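Local coordinates for mannose-specific lectin (Galanthus nivalis, PDB 1JPC), which binds alpha-linked mannose, with high affinity for alpha-1,3-mannose oligomers, shows antiviral activity and may contribute to plant defence against infection, at residues G47-C52 / K70-S75. Residues are numbered along the deposited sequence; the frame is centred on the assembly and turned at random.
Sequences GLSRSC and KPIWAS
L48 and I72 bring the two backbones nearest, their CA atoms 7.8 Å apart, where the irregular loop 47-52 faces the corner that the chain turns within strand 71-74. I72 carries its whole side of the contact, each of its carbon branches meeting a different residue. CG1 stands anti to the carbonyl carbon (chi1 -58°) and CG2 anti to the backbone N, which spreads the branches along the loop. CG2 lies 4.1 Å from CD1 of L48, whose side chain runs past in the opposite direction. CG1 lies 4.1 Å from SG of C52, which is buried and joined by a disulfide to C29. The tip of the side chain, CD1 of I72, comes 4.3 Å from OG of S49. That hydroxyl turns back to donate to O of L48 at 2.8 Å, approaching well to the side of the carbonyl (C=O...OG angle 108°), and has a weak further bond to N66. P71, I72, W73 and A74 belong to a mannose-occupied glycan pocket of this bulb-type lectin, the side chain of I72 about 6 Å from the sugar. Strand 71-74 is an outer strand of its antiparallel sheet, beside 62-65, while 47-52 ends the loop between strand 38-42 of another sheet and strand 53-56.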
loop_
_atom_site.group_PDB
_atom_site.type_symbol
_atom_site.label_atom_id
_atom_site.label_comp_id
_atom_site.label_asym_id
_atom_site.label_seq_id
_atom_site.Cartn_x
_atom_site.Cartn_y
_atom_site.Cartn_z
ATOM N N GLY A 47 -31.027 0.760 -4.537
ATOM C CA GLY A 47 -32.277 0.812 -5.273
ATOM C C GLY A 47 -32.953 2.176 -5.277
ATOM O O GLY A 47 -33.791 2.442 -6.139
ATOM N N LEU A 48 -32.601 3.051 -4.338
ATOM C CA LEU A 48 -33.199 4.386 -4.285
ATOM C C LEU A 48 -32.772 5.276 -5.457
ATOM O O LEU A 48 -33.359 6.328 -5.677
ATOM C CB LEU A 48 -32.875 5.087 -2.961
ATOM C CG LEU A 48 -33.368 4.447 -1.660
ATOM C CD1 LEU A 48 -33.035 5.362 -0.491
ATOM C CD2 LEU A 48 -34.862 4.187 -1.721
ATOM N N SER A 49 -31.750 4.861 -6.196
ATOM C CA SER A 49 -31.250 5.615 -7.343
ATOM C C SER A 49 -30.167 4.818 -8.055
ATOM O O SER A 49 -29.873 3.686 -7.683
ATOM C CB SER A 49 -30.681 6.967 -6.907
ATOM O OG SER A 49 -31.627 8.011 -7.041
ATOM N N ARG A 50 -29.569 5.419 -9.075
ATOM C CA ARG A 50 -28.515 4.772 -9.833
ATOM C C ARG A 50 -27.386 5.782 -9.950
ATOM O O ARG A 50 -27.633 6.994 -9.912
ATOM C CB ARG A 50 -29.019 4.417 -11.241
ATOM C CG ARG A 50 -29.214 2.932 -11.520
ATOM C CD ARG A 50 -27.877 2.200 -11.636
ATOM N NE ARG A 50 -28.041 0.781 -11.963
ATOM C CZ ARG A 50 -27.662 0.228 -13.115
ATOM N NH1 ARG A 50 -27.083 0.969 -14.056
ATOM N NH2 ARG A 50 -27.877 -1.065 -13.338
ATOM N N SER A 51 -26.153 5.286 -9.994
ATOM C CA SER A 51 -24.967 6.115 -10.167
ATOM C C SER A 51 -24.732 7.255 -9.185
ATOM O O SER A 51 -24.481 8.400 -9.587
ATOM C CB SER A 51 -24.945 6.650 -11.596
ATOM O OG SER A 51 -25.246 5.603 -12.507
ATOM N N CYS A 52 -24.801 6.945 -7.898
ATOM C CA CYS A 52 -24.554 7.941 -6.866
ATOM C C CYS A 52 -23.048 8.133 -6.692
ATOM O O CYS A 52 -22.250 7.315 -7.153
ATOM C CB CYS A 52 -25.129 7.478 -5.535
ATOM S SG CYS A 52 -26.937 7.534 -5.417
ATOM N N LYS A 70 -29.349 15.295 -5.300
ATOM C CA LYS A 70 -30.201 15.288 -4.116
ATOM C C LYS A 70 -29.522 14.328 -3.129
ATOM O O LYS A 70 -29.074 13.248 -3.526
ATOM C CB LYS A 70 -31.599 14.745 -4.439
ATOM C CG LYS A 70 -32.210 15.258 -5.723
ATOM C CD LYS A 70 -32.504 16.743 -5.657
ATOM C CE LYS A 70 -33.086 17.241 -6.973
ATOM N NZ LYS A 70 -33.326 18.710 -6.963
ATOM N N PRO A 71 -29.382 14.730 -1.852
ATOM C CA PRO A 71 -28.752 13.874 -0.834
ATOM C C PRO A 71 -29.594 12.656 -0.442
ATOM O O PRO A 71 -30.697 12.786 0.087
ATOM C CB PRO A 71 -28.558 14.831 0.345
ATOM C CG PRO A 71 -29.662 15.828 0.167
ATOM C CD PRO A 71 -29.624 16.079 -1.319
ATOM N N ILE A 72 -29.053 11.474 -0.713
ATOM C CA ILE A 72 -29.688 10.194 -0.421
ATOM C C ILE A 72 -29.409 9.766 1.026
ATOM O O ILE A 72 -30.229 9.097 1.658
ATOM C CB ILE A 72 -29.140 9.093 -1.380
ATOM C CG1 ILE A 72 -29.381 9.488 -2.841
ATOM C CG2 ILE A 72 -29.754 7.742 -1.071
ATOM C CD1 ILE A 72 -30.838 9.734 -3.195
ATOM N N TRP A 73 -28.236 10.131 1.537
ATOM C CA TRP A 73 -27.824 9.798 2.895
ATOM C C TRP A 73 -26.727 10.772 3.294
ATOM O O TRP A 73 -26.011 11.289 2.433
ATOM C CB TRP A 73 -27.285 8.359 2.940
ATOM C CG TRP A 73 -26.723 7.926 4.283
ATOM C CD1 TRP A 73 -27.399 7.302 5.293
ATOM C CD2 TRP A 73 -25.374 8.092 4.746
ATOM N NE1 TRP A 73 -26.560 7.075 6.356
ATOM C CE2 TRP A 73 -25.312 7.548 6.052
ATOM C CE3 TRP A 73 -24.213 8.652 4.187
ATOM C CZ2 TRP A 73 -24.136 7.547 6.811
ATOM C CZ3 TRP A 73 -23.044 8.654 4.941
ATOM C CH2 TRP A 73 -23.015 8.104 6.242
ATOM N N ALA A 74 -26.609 11.057 4.584
ATOM C CA ALA A 74 -25.568 11.958 5.062
ATOM C C ALA A 74 -25.204 11.568 6.477
ATOM O O ALA A 74 -25.990 10.908 7.156
ATOM C CB ALA A 74 -26.028 13.400 5.017
ATOM N N SER A 75 -23.981 11.889 6.883
ATOM C CA SER A 75 -23.526 11.585 8.228
ATOM C C SER A 75 -24.116 12.597 9.207
ATOM O O SER A 75 -24.213 12.319 10.401
ATOM C CB SER A 75 -21.995 11.582 8.310
ATOM O OG SER A 75 -21.430 12.735 7.711
#